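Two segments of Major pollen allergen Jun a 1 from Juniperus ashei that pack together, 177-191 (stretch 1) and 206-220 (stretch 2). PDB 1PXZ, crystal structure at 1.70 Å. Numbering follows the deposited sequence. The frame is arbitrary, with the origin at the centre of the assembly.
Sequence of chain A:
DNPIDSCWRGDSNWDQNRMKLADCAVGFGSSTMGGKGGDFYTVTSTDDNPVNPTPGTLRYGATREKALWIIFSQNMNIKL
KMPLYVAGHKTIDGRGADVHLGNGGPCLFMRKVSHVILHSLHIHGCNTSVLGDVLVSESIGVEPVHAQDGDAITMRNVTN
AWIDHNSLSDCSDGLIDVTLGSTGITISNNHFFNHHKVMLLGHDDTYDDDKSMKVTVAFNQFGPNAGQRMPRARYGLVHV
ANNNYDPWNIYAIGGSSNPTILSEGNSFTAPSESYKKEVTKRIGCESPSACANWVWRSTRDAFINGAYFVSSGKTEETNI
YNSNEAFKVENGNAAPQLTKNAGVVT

Stretch 1 (177-191) DVTLGSTGITISNNH
Stretch 2 (206-220) TYDDDKSMKVTVAFN

Stretch 2 begins in a loop, forms a 3-10 segment at 208-212, then runs as a strand from 214 to 218. That strand lies parallel to 185-188 of stretch 1, with axes 13° apart and 4.7 Å at closest approach. Together the stretches bury 886 Å².

Tyr207 (chi1 t) is poorly ordered; its CZ lies 3.3 Å from Leu180 CD1. Asp210 (phi/psi -70/-3, chi1 m) accepts a nearly straight hydrogen bond at OD1 from Gly181 N, 3.0 Å. Gly181 sits at 79/14, where a CB would jam against the preceding carbonyl. A water donates to Asp210 OD1 and accepts a weak bond from Ser182 N, both 3.1 Å, so it bridges the stretches. Met213 is extended through chi1 and chi2 (both t) and bends at chi3 (p); its CG lies 3.3 Å from Ser182 O.

Lys214 N donates to Thr183 OG1 at 2.8 Å; Thr183 chi1 is t. Lys214 O accepts a weak bond from Gly184 N, 3.1 Å, where the chain of stretch 1 turns a corner.

The regular register follows: Ile185 with Val215, Thr186 with Thr216, Ile187 with Val217, Ser188 with Ala218, CA-CA 4.6 to 5.0 Å. Val215 (chi1 t) shares a face with Ile185 and Ile187, both m,t; its CG1 lies 4.1 Å from Ile187 CD1. Thr216 N donates to Ile185 O, 2.9 Å, and Thr216 O accepts from Ile187 N, 2.7 Å. Its side chain (chi1 m) shares the other face with Thr186 (chi1 m), Ser188 (chi1 p) and Ala218. Val217 (chi1 t) returns to the isoleucine face. Ala218 N donates to Ile187 O and Ala218 O accepts from Asn189 N, both 3.0 Å.

Phe219 (63/29) and Asn189 (60/20) both adopt positive phi as the strands end. A second water donates to Phe219 O, 2.8 Å, and Asn189 OD1, 2.7 Å. Asn220 (-92/152, chi1 m) then packs against Asn190 (-89/159, chi1 m).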

# COMPACT_ATOMS: atom_id res chain seq x y z
N ASP A 177 -2.92 5.97 -1.81
CA ASP A 177 -2.41 7.31 -2.12
C ASP A 177 -1.41 7.69 -1.05
O ASP A 177 -1.74 7.67 0.14
CB ASP A 177 -3.60 8.25 -2.20
CG ASP A 177 -3.53 9.46 -3.09
OD1 ASP A 177 -3.88 9.38 -4.29
OD2 ASP A 177 -3.15 10.56 -2.61
N VAL A 178 -0.17 8.00 -1.43
CA VAL A 178 0.86 8.34 -0.44
C VAL A 178 1.38 9.73 -0.78
O VAL A 178 1.85 9.94 -1.89
CB VAL A 178 1.98 7.30 -0.46
CG1 VAL A 178 3.10 7.64 0.53
CG2 VAL A 178 1.43 5.92 -0.16
N THR A 179 1.25 10.70 0.11
CA THR A 179 1.57 12.07 -0.17
C THR A 179 2.15 12.82 1.03
O THR A 179 2.15 12.34 2.16
CB THR A 179 0.31 12.89 -0.56
OG1 THR A 179 -0.57 12.90 0.57
CG2 THR A 179 -0.46 12.29 -1.71
N LEU A 180 2.61 14.03 0.72
CA LEU A 180 3.02 15.02 1.69
C LEU A 180 4.07 14.54 2.67
O LEU A 180 3.81 14.55 3.88
CB LEU A 180 1.82 15.52 2.52
CG LEU A 180 2.13 16.75 3.38
CD1 LEU A 180 2.51 17.92 2.48
CD2 LEU A 180 0.97 17.14 4.29
N GLY A 181 5.25 14.15 2.21
CA GLY A 181 6.29 13.84 3.17
C GLY A 181 6.19 12.49 3.82
O GLY A 181 6.84 12.21 4.83
N SER A 182 5.36 11.61 3.27
CA SER A 182 5.29 10.26 3.82
C SER A 182 6.54 9.48 3.46
O SER A 182 7.08 9.66 2.36
CB SER A 182 4.06 9.50 3.30
OG SER A 182 2.88 10.20 3.70
N THR A 183 6.99 8.63 4.38
CA THR A 183 8.19 7.87 4.02
C THR A 183 8.31 6.71 4.98
O THR A 183 7.55 6.64 5.97
CB THR A 183 9.41 8.82 4.02
OG1 THR A 183 10.53 8.14 3.44
CG2 THR A 183 9.77 9.22 5.44
N GLY A 184 9.21 5.77 4.70
CA GLY A 184 9.41 4.61 5.56
C GLY A 184 8.18 3.71 5.47
O GLY A 184 7.61 3.37 6.49
N ILE A 185 7.83 3.35 4.23
CA ILE A 185 6.61 2.56 4.00
C ILE A 185 6.88 1.34 3.16
O ILE A 185 7.61 1.35 2.18
CB ILE A 185 5.57 3.48 3.32
CG1 ILE A 185 5.13 4.57 4.33
CG2 ILE A 185 4.38 2.76 2.75
CD1 ILE A 185 4.51 5.75 3.61
N THR A 186 6.25 0.23 3.55
CA THR A 186 6.30 -0.97 2.74
C THR A 186 4.88 -1.33 2.34
O THR A 186 3.98 -1.30 3.18
CB THR A 186 6.94 -2.15 3.50
OG1 THR A 186 8.35 -1.89 3.62
CG2 THR A 186 6.81 -3.50 2.80
N ILE A 187 4.73 -1.66 1.07
CA ILE A 187 3.42 -2.10 0.56
C ILE A 187 3.66 -3.49 0.01
O ILE A 187 4.31 -3.63 -1.04
CB ILE A 187 2.95 -1.10 -0.49
CG1 ILE A 187 2.68 0.29 0.12
CG2 ILE A 187 1.76 -1.62 -1.29
CD1 ILE A 187 2.66 1.41 -0.91
N SER A 188 3.16 -4.51 0.69
CA SER A 188 3.60 -5.87 0.37
C SER A 188 2.47 -6.89 0.36
O SER A 188 1.51 -6.72 1.12
CB SER A 188 4.66 -6.32 1.40
OG SER A 188 4.16 -6.21 2.73
N ASN A 189 2.60 -7.93 -0.46
CA ASN A 189 1.69 -9.07 -0.40
C ASN A 189 0.24 -8.68 -0.66
O ASN A 189 -0.62 -9.46 -0.27
CB ASN A 189 1.75 -9.74 0.99
CG ASN A 189 3.08 -10.42 1.28
OD1 ASN A 189 3.54 -11.23 0.48
ND2 ASN A 189 3.68 -10.11 2.44
N ASN A 190 -0.04 -7.54 -1.27
CA ASN A 190 -1.43 -7.17 -1.55
C ASN A 190 -1.92 -7.69 -2.90
O ASN A 190 -1.09 -7.98 -3.76
CB ASN A 190 -1.55 -5.65 -1.61
CG ASN A 190 -1.07 -5.01 -0.31
OD1 ASN A 190 -0.02 -4.36 -0.28
ND2 ASN A 190 -1.87 -5.19 0.73
N HIS A 191 -3.23 -7.79 -3.08
CA HIS A 191 -3.78 -8.13 -4.40
C HIS A 191 -4.55 -6.91 -4.89
O HIS A 191 -5.53 -6.56 -4.23
CB HIS A 191 -4.63 -9.38 -4.33
CG HIS A 191 -5.21 -9.83 -5.64
ND1 HIS A 191 -6.30 -10.69 -5.72
CD2 HIS A 191 -4.85 -9.54 -6.92
CE1 HIS A 191 -6.58 -10.91 -7.00
NE2 HIS A 191 -5.72 -10.23 -7.75
N THR A 206 4.54 19.99 -7.80
CA THR A 206 4.89 21.14 -6.98
C THR A 206 5.59 20.74 -5.70
O THR A 206 6.51 21.42 -5.23
CB THR A 206 3.60 21.92 -6.68
OG1 THR A 206 3.04 21.51 -5.43
CG2 THR A 206 2.55 21.59 -7.75
N TYR A 207 5.19 19.61 -5.09
CA TYR A 207 5.73 19.26 -3.78
C TYR A 207 7.07 18.54 -3.82
O TYR A 207 7.14 17.32 -3.64
CB TYR A 207 4.72 18.39 -3.02
CG TYR A 207 5.00 18.39 -1.53
CD1 TYR A 207 4.60 19.46 -0.74
CD2 TYR A 207 5.67 17.33 -0.94
CE1 TYR A 207 4.87 19.46 0.62
CE2 TYR A 207 5.94 17.33 0.42
CZ TYR A 207 5.54 18.40 1.19
OH TYR A 207 5.81 18.40 2.54
N ASP A 208 8.16 19.28 -4.02
CA ASP A 208 9.47 18.61 -4.08
C ASP A 208 9.93 18.12 -2.73
O ASP A 208 10.97 17.48 -2.56
CB ASP A 208 10.48 19.57 -4.71
CG ASP A 208 10.02 21.01 -4.54
OD1 ASP A 208 8.97 21.37 -5.11
OD2 ASP A 208 10.72 21.76 -3.82
N ASP A 209 9.16 18.37 -1.66
CA ASP A 209 9.64 17.79 -0.39
C ASP A 209 9.44 16.28 -0.35
O ASP A 209 9.92 15.56 0.52
CB ASP A 209 8.99 18.51 0.79
CG ASP A 209 9.73 19.81 1.11
OD1 ASP A 209 10.79 20.05 0.49
OD2 ASP A 209 9.24 20.58 1.96
N ASP A 210 8.73 15.74 -1.35
CA ASP A 210 8.64 14.30 -1.52
C ASP A 210 9.97 13.71 -1.97
O ASP A 210 10.07 12.48 -2.10
CB ASP A 210 7.54 13.96 -2.52
CG ASP A 210 6.17 14.07 -1.88
OD1 ASP A 210 6.10 13.95 -0.63
OD2 ASP A 210 5.20 14.28 -2.65
N LYS A 211 11.00 14.53 -2.22
CA LYS A 211 12.31 13.98 -2.56
C LYS A 211 12.85 13.03 -1.50
O LYS A 211 13.68 12.17 -1.84
CB LYS A 211 13.33 15.09 -2.85
CG LYS A 211 13.12 15.67 -4.25
CD LYS A 211 14.14 16.74 -4.58
CE LYS A 211 13.51 17.86 -5.41
NZ LYS A 211 14.39 18.25 -6.55
N SER A 212 12.42 13.13 -0.25
CA SER A 212 12.87 12.23 0.82
C SER A 212 12.00 10.99 0.96
O SER A 212 12.27 10.16 1.82
CB SER A 212 12.89 12.96 2.18
OG SER A 212 11.64 13.62 2.36
N MET A 213 10.95 10.87 0.14
CA MET A 213 10.09 9.70 0.29
C MET A 213 10.80 8.42 -0.11
O MET A 213 11.42 8.38 -1.18
CB MET A 213 8.84 9.89 -0.57
CG MET A 213 7.91 8.69 -0.66
SD MET A 213 6.53 9.08 -1.77
CE MET A 213 7.40 9.27 -3.33
N LYS A 214 10.73 7.40 0.73
CA LYS A 214 11.28 6.08 0.41
C LYS A 214 10.19 5.02 0.60
O LYS A 214 9.64 4.97 1.71
CB LYS A 214 12.49 5.76 1.29
CG LYS A 214 13.61 6.80 1.12
CD LYS A 214 14.77 6.41 2.05
CE LYS A 214 16.08 7.03 1.59
NZ LYS A 214 15.98 8.52 1.52
N VAL A 215 9.91 4.27 -0.45
CA VAL A 215 8.82 3.29 -0.40
C VAL A 215 9.21 1.95 -1.01
O VAL A 215 9.86 1.95 -2.07
CB VAL A 215 7.57 3.79 -1.15
CG1 VAL A 215 6.50 2.69 -1.14
CG2 VAL A 215 7.04 5.07 -0.51
N THR A 216 8.82 0.85 -0.38
CA THR A 216 9.11 -0.50 -0.89
C THR A 216 7.79 -1.10 -1.38
O THR A 216 6.84 -1.09 -0.59
CB THR A 216 9.72 -1.43 0.17
OG1 THR A 216 10.97 -0.89 0.63
CG2 THR A 216 10.04 -2.81 -0.39
N VAL A 217 7.79 -1.54 -2.64
CA VAL A 217 6.58 -2.21 -3.17
C VAL A 217 6.97 -3.64 -3.48
O VAL A 217 7.68 -3.81 -4.50
CB VAL A 217 6.03 -1.49 -4.40
CG1 VAL A 217 4.84 -2.24 -5.00
CG2 VAL A 217 5.64 -0.06 -4.05
N ALA A 218 6.57 -4.62 -2.66
CA ALA A 218 7.07 -5.97 -2.83
C ALA A 218 6.06 -7.11 -2.69
O ALA A 218 5.20 -7.09 -1.81
CB ALA A 218 8.18 -6.20 -1.80
N PHE A 219 6.20 -8.11 -3.53
CA PHE A 219 5.43 -9.35 -3.49
C PHE A 219 3.93 -9.13 -3.70
O PHE A 219 3.11 -9.90 -3.20
CB PHE A 219 5.67 -10.10 -2.17
CG PHE A 219 7.13 -10.18 -1.75
CD1 PHE A 219 8.01 -10.91 -2.52
CD2 PHE A 219 7.57 -9.53 -0.61
CE1 PHE A 219 9.35 -10.99 -2.15
CE2 PHE A 219 8.91 -9.58 -0.24
CZ PHE A 219 9.79 -10.30 -1.03
N ASN A 220 3.57 -8.09 -4.44
CA ASN A 220 2.17 -7.80 -4.72
C ASN A 220 1.73 -8.48 -6.01
O ASN A 220 2.56 -8.69 -6.90
CB ASN A 220 1.92 -6.29 -4.84
CG ASN A 220 2.35 -5.50 -3.63
OD1 ASN A 220 3.39 -4.84 -3.61
ND2 ASN A 220 1.54 -5.56 -2.58
O HOH W 1 4.90 11.20 0.19
O HOH W 2 2.37 -12.24 -1.78